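Local coordinates for lectin-related NK cell receptor LY49L1 (PDB 3G8K), which probably recognises MHC class I molecules on behalf of natural killer cells, through the C-type lectin-like domain held in this chain, at residues G15-Y20 / E48-F53; S29-T34 / F117-G122; L43-E48 / W76-N81. The protein carries 1 engineered substitution. All coordinates share one frame; numbering follows the deposited sequence.

Contact 1: G15-Y20 / E48-F53; sequences GIKCYY and EDELKF
The strand that carries Lys17 and Tyr19, residues 17-20, runs obliquely past helix 48-53, which presents Glu50 and Phe53: the axes are 12.3 Å apart at closest approach and their directions differ by 38°. In the C-type lectin-like fold this is where the helix that follows the 43-47 loop lies near an early strand of the sheet. So wide a gap has to be filled by long side chains, and all four reach inward. Glu50 is fully extended, with CG opposite the backbone N across the CA-CB bond (chi1 179°), which carries its carboxylate well off the helix. There OE1 takes two donors from the strand. Lys17 NZ forms a salt bridge to OE1 of Glu50 at 2.6 Å, meeting the syn lone pair of that oxygen. Tyr19 OH donates to the same Glu50 OE1 over 2.9 Å from the anti side, 30° out of the carboxylate plane. Strand residues 17 and 19 face the same way, so one acid can collect both donors. The other oxygen, OE2, accepts from the backbone N of Asp46, and Lys17 NZ has further partners in Asp46 OD1 and Lys44 O; the carboxylate of Glu50 is thus met by a lysine, a hydroxyl and a peptide N-H, which probably favours its ionised form. Phe53, one helical turn after Glu50, supplies the apolar half. Its ring meets that of Tyr19 obliquely, the centroids 5.8 Å apart, near Phe12 and Tyr14 of its own chain and Tyr10 of the second subunit. A tyrosine suits position 19 because it serves both halves: the hydroxyl goes to the acid and ring carbons to the phenylalanine, with Tyr19 CE1 lying 3.5 Å from CE2 of Phe53.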
loop_
_atom_site.group_PDB
_atom_site.type_symbol
_atom_site.label_atom_id
_atom_site.label_comp_id
_atom_site.label_asym_id
_atom_site.label_seq_id
_atom_site.Cartn_x
_atom_site.Cartn_y
_atom_site.Cartn_z
ATOM N N GLY A 15 -6.116 7.580 -5.542
ATOM C CA GLY A 15 -6.630 8.685 -6.342
ATOM C C GLY A 15 -5.498 9.165 -7.204
ATOM O O GLY A 15 -4.881 8.349 -7.930
ATOM N N ILE A 16 -5.159 10.458 -7.063
ATOM C CA ILE A 16 -4.125 11.143 -7.875
ATOM C C ILE A 16 -2.753 11.336 -7.178
ATOM O O ILE A 16 -1.910 12.008 -7.702
ATOM C CB ILE A 16 -4.759 12.494 -8.461
ATOM C CG1 ILE A 16 -4.746 12.593 -9.996
ATOM C CG2 ILE A 16 -4.303 13.716 -7.753
ATOM C CD1 ILE A 16 -3.506 13.229 -10.605
ATOM N N LYS A 17 -2.515 10.708 -6.031
ATOM C CA LYS A 17 -1.336 10.914 -5.177
ATOM C C LYS A 17 -0.673 9.540 -4.799
ATOM O O LYS A 17 -1.366 8.622 -4.342
ATOM C CB LYS A 17 -1.688 11.700 -3.864
ATOM C CG LYS A 17 -0.425 12.210 -3.067
ATOM C CD LYS A 17 -0.674 13.208 -1.907
ATOM C CE LYS A 17 -1.910 14.088 -2.096
ATOM N NZ LYS A 17 -2.172 14.673 -0.772
ATOM N N CYS A 18 0.639 9.413 -4.959
ATOM C CA CYS A 18 1.388 8.267 -4.369
ATOM C C CYS A 18 2.178 8.640 -3.102
ATOM O O CYS A 18 2.284 9.809 -2.816
ATOM C CB CYS A 18 2.256 7.678 -5.433
ATOM S SG CYS A 18 1.197 7.117 -6.837
ATOM N N TYR A 19 2.731 7.638 -2.373
ATOM C CA TYR A 19 3.276 7.757 -1.035
ATOM C C TYR A 19 4.496 6.885 -0.993
ATOM O O TYR A 19 4.418 5.691 -1.274
ATOM C CB TYR A 19 2.275 7.213 -0.016
ATOM C CG TYR A 19 0.919 7.974 -0.100
ATOM C CD1 TYR A 19 -0.164 7.447 -0.851
ATOM C CD2 TYR A 19 0.752 9.187 0.542
ATOM C CE1 TYR A 19 -1.429 8.172 -0.958
ATOM C CE2 TYR A 19 -0.530 9.908 0.451
ATOM C CZ TYR A 19 -1.542 9.391 -0.345
ATOM O OH TYR A 19 -2.785 10.021 -0.371
ATOM N N TYR A 20 5.598 7.473 -0.600
ATOM C CA TYR A 20 6.960 6.792 -0.638
ATOM C C TYR A 20 7.546 6.923 0.772
ATOM O O TYR A 20 7.204 7.858 1.471
ATOM C CB TYR A 20 7.853 7.493 -1.694
ATOM C CG TYR A 20 7.182 7.665 -3.062
ATOM C CD1 TYR A 20 6.466 8.818 -3.377
ATOM C CD2 TYR A 20 7.254 6.664 -4.019
ATOM C CE1 TYR A 20 5.833 8.933 -4.613
ATOM C CE2 TYR A 20 6.665 6.809 -5.259
ATOM C CZ TYR A 20 5.923 7.913 -5.520
ATOM O OH TYR A 20 5.382 8.019 -6.760
ATOM N N GLU A 48 -10.197 14.721 4.844
ATOM C CA GLU A 48 -10.550 13.632 5.748
ATOM C C GLU A 48 -10.576 12.258 5.072
ATOM O O GLU A 48 -10.104 11.262 5.683
ATOM C CB GLU A 48 -11.877 13.917 6.452
ATOM C CG GLU A 48 -11.840 15.087 7.527
ATOM C CD GLU A 48 -11.717 16.502 6.897
ATOM O OE1 GLU A 48 -11.495 17.485 7.676
ATOM O OE2 GLU A 48 -11.902 16.657 5.631
ATOM N N ASP A 49 -11.096 12.205 3.839
ATOM C CA ASP A 49 -11.077 10.983 2.995
ATOM C C ASP A 49 -9.681 10.408 2.879
ATOM O O ASP A 49 -9.470 9.182 3.009
ATOM C CB ASP A 49 -11.607 11.287 1.579
ATOM C CG ASP A 49 -11.841 10.028 0.719
ATOM O OD1 ASP A 49 -12.746 9.230 1.080
ATOM O OD2 ASP A 49 -11.167 9.845 -0.350
ATOM N N GLU A 50 -8.726 11.301 2.641
ATOM C CA GLU A 50 -7.320 10.903 2.430
ATOM C C GLU A 50 -6.647 10.404 3.715
ATOM O O GLU A 50 -6.124 9.315 3.766
ATOM C CB GLU A 50 -6.548 12.034 1.741
ATOM C CG GLU A 50 -5.098 11.692 1.523
ATOM C CD GLU A 50 -4.330 12.860 0.970
ATOM O OE1 GLU A 50 -3.167 12.682 0.605
ATOM O OE2 GLU A 50 -4.913 13.944 0.885
ATOM N N LEU A 51 -6.760 11.193 4.771
ATOM C CA LEU A 51 -6.477 10.754 6.111
ATOM C C LEU A 51 -7.066 9.382 6.502
ATOM O O LEU A 51 -6.336 8.556 7.085
ATOM C CB LEU A 51 -6.891 11.810 7.145
ATOM C CG LEU A 51 -6.375 11.503 8.567
ATOM C CD1 LEU A 51 -4.837 11.402 8.771
ATOM C CD2 LEU A 51 -7.020 12.428 9.493
ATOM N N LYS A 52 -8.369 9.155 6.237
ATOM C CA LYS A 52 -9.000 7.819 6.486
ATOM C C LYS A 52 -8.260 6.688 5.824
ATOM O O LYS A 52 -7.893 5.685 6.481
ATOM C CB LYS A 52 -10.452 7.827 6.053
ATOM C CG LYS A 52 -11.367 8.475 7.083
ATOM C CD LYS A 52 -12.726 8.874 6.402
ATOM C CE LYS A 52 -13.823 9.186 7.458
ATOM N NZ LYS A 52 -13.345 10.285 8.362
ATOM N N PHE A 53 -7.977 6.850 4.533
ATOM C CA PHE A 53 -7.187 5.894 3.795
ATOM C C PHE A 53 -5.758 5.674 4.343
ATOM O O PHE A 53 -5.325 4.522 4.533
ATOM C CB PHE A 53 -7.138 6.249 2.309
ATOM C CG PHE A 53 -5.893 5.706 1.634
ATOM C CD1 PHE A 53 -5.805 4.327 1.322
ATOM C CD2 PHE A 53 -4.792 6.550 1.352
ATOM C CE1 PHE A 53 -4.647 3.784 0.742
ATOM C CE2 PHE A 53 -3.621 6.017 0.795
ATOM C CZ PHE A 53 -3.548 4.625 0.464
#

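Contact 2: S29-T34 / F117-G122; sequences SGCKQT and FICICG
Cys31 on helix 29-34 and Cys119 on strand 118-122 are joined by a disulfide, with their CA atoms 5.4 Å apart. From its place on the helix, Cys31 CB points at the strand and comes within 3.6 Å of Cys119 CB, a spacing imposed by the sulfur bridge. One bond further out, Cys31 SG is bonded to Cys119 SG at 2.0 Å. The same Cys31 SG also passes 3.8 Å from the carbonyl O of Phe117, so the sulfur, besides its bond to Cys119 SG, lies beside the strand backbone. The torsion about the S-S bond, chi3 -74°, makes this a left-handed disulfide. On the strand side, Cys119 has its SG swung toward the eclipsed position (chi1 -28°), which brings the sulfur round to its partner on the helix. A covalent tie between the first helix and the final strand of the domain is a hallmark of the C-type lectin-like fold, and here it is doubled: Cys121, two residues along the strand, is bonded to Cys35, one turn along the helix. Ile118 and Ile120 point the other way, and their apolar chains pack on Tyr63 of strand 62-70, as suits the alternation of a strand with one side turned to the helix. Thr34, whose CB also faces the strand, spends its hydroxyl on its own helix, Thr34 OG1 donating to Gly30 O over 2.7 Å beside the regular helical bond from Thr34 N.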
loop_
_atom_site.group_PDB
_atom_site.type_symbol
_atom_site.label_atom_id
_atom_site.label_comp_id
_atom_site.label_asym_id
_atom_site.label_seq_id
_atom_site.Cartn_x
_atom_site.Cartn_y
_atom_site.Cartn_z
ATOM N N SER A 29 13.041 17.964 10.014
ATOM C CA SER A 29 13.697 18.837 9.028
ATOM C C SER A 29 14.456 17.976 8.041
ATOM O O SER A 29 14.556 18.287 6.896
ATOM C CB SER A 29 14.666 19.809 9.751
ATOM O OG SER A 29 14.101 21.114 9.779
ATOM N N GLY A 30 15.102 16.953 8.548
ATOM C CA GLY A 30 15.839 16.093 7.715
ATOM C C GLY A 30 15.041 15.279 6.740
ATOM O O GLY A 30 15.595 14.842 5.740
ATOM N N CYS A 31 13.758 15.045 7.073
ATOM C CA CYS A 31 12.779 14.346 6.282
ATOM C C CYS A 31 12.274 15.303 5.228
ATOM O O CYS A 31 11.978 14.922 4.098
ATOM C CB CYS A 31 11.553 13.922 7.161
ATOM S SG CYS A 31 11.674 12.364 7.984
ATOM N N LYS A 32 12.055 16.523 5.645
ATOM C CA LYS A 32 11.571 17.529 4.723
ATOM C C LYS A 32 12.620 17.650 3.621
ATOM O O LYS A 32 12.286 17.569 2.412
ATOM C CB LYS A 32 11.314 18.845 5.430
ATOM C CG LYS A 32 10.638 19.796 4.529
ATOM C CD LYS A 32 11.224 21.158 4.589
ATOM C CE LYS A 32 10.151 22.070 4.034
ATOM N NZ LYS A 32 10.633 23.391 3.659
ATOM N N GLN A 33 13.886 17.776 4.020
ATOM C CA GLN A 33 14.897 17.841 2.998
ATOM C C GLN A 33 15.182 16.565 2.182
ATOM O O GLN A 33 15.476 16.661 1.007
ATOM C CB GLN A 33 16.157 18.571 3.493
ATOM C CG GLN A 33 16.076 20.113 3.147
ATOM C CD GLN A 33 17.150 20.609 2.157
ATOM O OE1 GLN A 33 17.906 19.809 1.567
ATOM N NE2 GLN A 33 17.250 21.942 2.006
ATOM N N THR A 34 15.053 15.384 2.782
ATOM C CA THR A 34 15.139 14.111 2.041
ATOM C C THR A 34 13.996 13.935 1.033
ATOM O O THR A 34 14.229 13.616 -0.112
ATOM C CB THR A 34 15.169 12.927 2.972
ATOM O OG1 THR A 34 16.306 13.059 3.831
ATOM C CG2 THR A 34 15.264 11.617 2.213
ATOM N N PHE A 117 11.490 10.024 13.163
ATOM C CA PHE A 117 10.377 9.166 12.673
ATOM C C PHE A 117 10.542 8.837 11.150
ATOM O O PHE A 117 11.342 9.466 10.453
ATOM C CB PHE A 117 8.984 9.835 12.996
ATOM C CG PHE A 117 8.747 9.977 14.498
ATOM C CD1 PHE A 117 8.831 11.198 15.124
ATOM C CD2 PHE A 117 8.501 8.862 15.271
ATOM C CE1 PHE A 117 8.630 11.328 16.500
ATOM C CE2 PHE A 117 8.334 8.981 16.650
ATOM C CZ PHE A 117 8.374 10.228 17.244
ATOM N N ILE A 118 9.841 7.807 10.677
ATOM C CA ILE A 118 9.793 7.481 9.239
ATOM C C ILE A 118 9.265 8.701 8.478
ATOM O O ILE A 118 8.272 9.244 8.857
ATOM C CB ILE A 118 8.967 6.225 8.937
ATOM C CG1 ILE A 118 9.552 4.959 9.639
ATOM C CG2 ILE A 118 8.915 5.917 7.376
ATOM C CD1 ILE A 118 11.022 4.734 9.288
ATOM N N CYS A 119 9.940 9.106 7.410
ATOM C CA CYS A 119 9.383 10.117 6.460
ATOM C C CYS A 119 8.390 9.502 5.486
ATOM O O CYS A 119 8.660 8.504 4.821
ATOM C CB CYS A 119 10.500 10.874 5.673
ATOM S SG CYS A 119 12.103 11.034 6.528
ATOM N N ILE A 120 7.189 10.079 5.424
ATOM C CA ILE A 120 6.354 9.758 4.296
ATOM C C ILE A 120 6.323 11.010 3.400
ATOM O O ILE A 120 5.923 12.131 3.856
ATOM C CB ILE A 120 4.977 9.217 4.670
ATOM C CG1 ILE A 120 4.145 8.939 3.429
ATOM C CG2 ILE A 120 4.200 10.190 5.584
ATOM C CD1 ILE A 120 2.773 8.336 3.809
ATOM N N CYS A 121 6.845 10.805 2.178
ATOM C CA CYS A 121 6.877 11.792 1.089
ATOM C C CYS A 121 5.702 11.619 0.119
ATOM O O CYS A 121 5.427 10.542 -0.308
ATOM C CB CYS A 121 8.134 11.609 0.292
ATOM S SG CYS A 121 9.645 11.584 1.313
ATOM N N GLY A 122 4.973 12.656 -0.229
ATOM C CA GLY A 122 3.986 12.464 -1.296
ATOM C C GLY A 122 4.394 13.141 -2.603
ATOM O O GLY A 122 5.174 14.099 -2.608
#

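Contact 3: L43-E48 / W76-N81; sequences LKIDNE and WAWINN
Trp78 lays one face of its indole against the extended backbone and side chains of Lys44 and Ile45, and it has far more surface buried here than any other residue. Trp78 ends a Trp-X-Trp pattern, familiar from NK-receptor lectin-like domains, on the strand after the hairpin turn between strands 62-70 and 75-78. Across its rings the loop runs as a flat strip. Lys44 CG sits 3.5 Å above the indole plane, toward the rim, and its nearest ring atom is Trp78 CD2 at 3.8 Å. Next, the Lys44-Ile45 peptide passes over the six-membered ring, with Ile45 N 3.5 Å from Trp78 CZ3. Ile45 O lies above the same face, 3.5 Å from Trp78 CZ2, and the branched Ile45 CB meets CH2 of Trp78 at 3.6 Å. A broad, flat side chain is well matched to such a strip. Lysine suits position 44 because its methylenes can serve as apolar cover: the chain runs straight to CD across the indole, then bends at chi3 (68°) and again at chi4, taking its amine off the ring. Lys44 NZ there bonds OD2 of Asp46 at 2.8 Å through the syn lone pair, as part of a salt bridge, and also donates to Pro83 O. Ile45 O accepts from Ser84 OG. Trp78 also touches Leu67 of strand 62-70, the antiparallel partner of strand 75-78, and Ile45 packs on Ile65 there. Beyond the loop, Asn47 is the N-cap of helix 48-57, while Ile79 packs on Trp28 and Lys32 of helix 28-37.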
loop_
_atom_site.group_PDB
_atom_site.type_symbol
_atom_site.label_atom_id
_atom_site.label_comp_id
_atom_site.label_asym_id
_atom_site.label_seq_id
_atom_site.Cartn_x
_atom_site.Cartn_y
_atom_site.Cartn_z
ATOM N N LEU A 43 4.852 14.756 3.347
ATOM C CA LEU A 43 3.486 14.540 2.894
ATOM C C LEU A 43 2.484 15.615 3.380
ATOM O O LEU A 43 2.373 15.944 4.563
ATOM C CB LEU A 43 2.977 13.110 3.212
ATOM C CG LEU A 43 1.438 12.923 2.995
ATOM C CD1 LEU A 43 1.238 12.675 1.515
ATOM C CD2 LEU A 43 0.817 11.743 3.749
ATOM N N LYS A 44 1.742 16.146 2.417
ATOM C CA LYS A 44 0.588 16.992 2.746
ATOM C C LYS A 44 -0.774 16.281 2.544
ATOM O O LYS A 44 -1.000 15.730 1.487
ATOM C CB LYS A 44 0.614 18.235 1.867
ATOM C CG LYS A 44 -0.684 19.091 2.085
ATOM C CD LYS A 44 -0.637 20.375 1.298
ATOM C CE LYS A 44 -0.704 20.097 -0.207
ATOM N NZ LYS A 44 -2.137 20.403 -0.641
ATOM N N ILE A 45 -1.687 16.406 3.514
ATOM C CA ILE A 45 -2.847 15.602 3.599
ATOM C C ILE A 45 -3.989 16.615 3.243
ATOM O O ILE A 45 -4.107 17.695 3.816
ATOM C CB ILE A 45 -3.056 14.908 4.994
ATOM C CG1 ILE A 45 -1.848 14.060 5.432
ATOM C CG2 ILE A 45 -4.363 13.957 5.017
ATOM C CD1 ILE A 45 -2.125 13.243 6.694
ATOM N N ASP A 46 -4.776 16.255 2.242
ATOM C CA ASP A 46 -5.664 17.209 1.591
ATOM C C ASP A 46 -7.042 17.265 2.152
ATOM O O ASP A 46 -7.720 18.291 1.979
ATOM C CB ASP A 46 -5.721 16.872 0.102
ATOM C CG ASP A 46 -4.567 17.437 -0.627
ATOM O OD1 ASP A 46 -3.963 16.693 -1.376
ATOM O OD2 ASP A 46 -4.233 18.636 -0.394
ATOM N N ASN A 47 -7.483 16.181 2.785
ATOM C CA ASN A 47 -8.845 16.040 3.310
ATOM C C ASN A 47 -9.031 14.814 4.209
ATOM O O ASN A 47 -8.123 14.000 4.360
ATOM C CB ASN A 47 -9.873 16.057 2.158
ATOM C CG ASN A 47 -9.583 15.023 1.115
ATOM O OD1 ASN A 47 -9.601 13.851 1.408
ATOM N ND2 ASN A 47 -9.327 15.430 -0.109
ATOM N N GLU A 48 -10.197 14.721 4.844
ATOM C CA GLU A 48 -10.550 13.632 5.748
ATOM C C GLU A 48 -10.576 12.258 5.072
ATOM O O GLU A 48 -10.104 11.262 5.683
ATOM C CB GLU A 48 -11.877 13.917 6.452
ATOM C CG GLU A 48 -11.840 15.087 7.527
ATOM C CD GLU A 48 -11.717 16.502 6.897
ATOM O OE1 GLU A 48 -11.495 17.485 7.676
ATOM O OE2 GLU A 48 -11.902 16.657 5.631
ATOM N N TRP A 76 -0.952 26.010 12.739
ATOM C CA TRP A 76 -0.346 24.883 12.077
ATOM C C TRP A 76 -0.434 25.128 10.600
ATOM O O TRP A 76 -1.478 25.569 10.109
ATOM C CB TRP A 76 -1.063 23.574 12.474
ATOM C CG TRP A 76 -0.719 23.214 13.873
ATOM C CD1 TRP A 76 -1.321 23.677 14.981
ATOM C CD2 TRP A 76 0.361 22.380 14.314
ATOM N NE1 TRP A 76 -0.702 23.204 16.101
ATOM C CE2 TRP A 76 0.351 22.409 15.723
ATOM C CE3 TRP A 76 1.332 21.611 13.654
ATOM C CZ2 TRP A 76 1.222 21.663 16.486
ATOM C CZ3 TRP A 76 2.206 20.885 14.411
ATOM C CH2 TRP A 76 2.139 20.913 15.811
ATOM N N ALA A 77 0.657 24.880 9.884
ATOM C CA ALA A 77 0.674 25.141 8.462
ATOM C C ALA A 77 1.336 24.045 7.638
ATOM O O ALA A 77 2.378 23.504 8.048
ATOM C CB ALA A 77 1.276 26.507 8.155
ATOM N N TRP A 78 0.704 23.667 6.513
ATOM C CA TRP A 78 1.309 22.667 5.585
ATOM C C TRP A 78 2.556 23.321 4.953
ATOM O O TRP A 78 2.573 24.517 4.712
ATOM C CB TRP A 78 0.262 22.165 4.545
ATOM C CG TRP A 78 -0.944 21.387 5.227
ATOM C CD1 TRP A 78 -2.229 21.872 5.470
ATOM C CD2 TRP A 78 -0.917 20.043 5.727
ATOM N NE1 TRP A 78 -2.975 20.917 6.142
ATOM C CE2 TRP A 78 -2.184 19.766 6.277
ATOM C CE3 TRP A 78 0.110 19.038 5.785
ATOM C CZ2 TRP A 78 -2.495 18.522 6.863
ATOM C CZ3 TRP A 78 -0.230 17.806 6.377
ATOM C CH2 TRP A 78 -1.494 17.560 6.899
ATOM N N ILE A 79 3.634 22.583 4.748
ATOM C CA ILE A 79 4.833 23.194 4.141
ATOM C C ILE A 79 4.589 23.890 2.783
ATOM O O ILE A 79 3.679 23.518 2.002
ATOM C CB ILE A 79 6.083 22.234 4.087
ATOM C CG1 ILE A 79 5.790 20.949 3.329
ATOM C CG2 ILE A 79 6.601 21.964 5.496
ATOM C CD1 ILE A 79 7.015 20.084 3.148
ATOM N N ASN A 80 5.373 24.939 2.553
ATOM C CA ASN A 80 5.308 25.778 1.361
ATOM C C ASN A 80 3.922 26.346 1.125
ATOM O O ASN A 80 3.435 26.370 -0.017
ATOM C CB ASN A 80 5.822 25.040 0.110
ATOM C CG ASN A 80 7.221 24.404 0.319
ATOM O OD1 ASN A 80 8.040 24.814 1.178
ATOM N ND2 ASN A 80 7.496 23.395 -0.495
ATOM N N ASN A 81 3.289 26.793 2.199
ATOM C CA ASN A 81 1.950 27.383 2.112
ATOM C C ASN A 81 0.945 26.464 1.429
ATOM O O ASN A 81 0.114 26.950 0.647
ATOM C CB ASN A 81 2.021 28.698 1.298
ATOM C CG ASN A 81 3.085 29.657 1.823
ATOM O OD1 ASN A 81 4.133 29.912 1.159
ATOM N ND2 ASN A 81 2.853 30.159 3.036
#

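In the fold
From the N terminus the chain first lays down 15-20, then helix segment 29-34, then loop 43-48, which runs straight into 48-53. There contact 1 closes a loop of 27 intervening residues. Contact 3 closes when 76-81 returns to 43-48, and contact 2 closes last, at 117-122, embracing all of contact 3. Contact 1 starts before both others and ends within their spans, so it crosses each of them. Contacts 1 and 3 share Glu48, and backbone bonds bring strand 118-122 to both Tyr20 and Leu43. Contacts 1 and 2, on opposite sides of the chain's centre, tie helices 48-57 and 28-37 to the sheet, and contact 3 ties the loop 43-48 to strand 75-78.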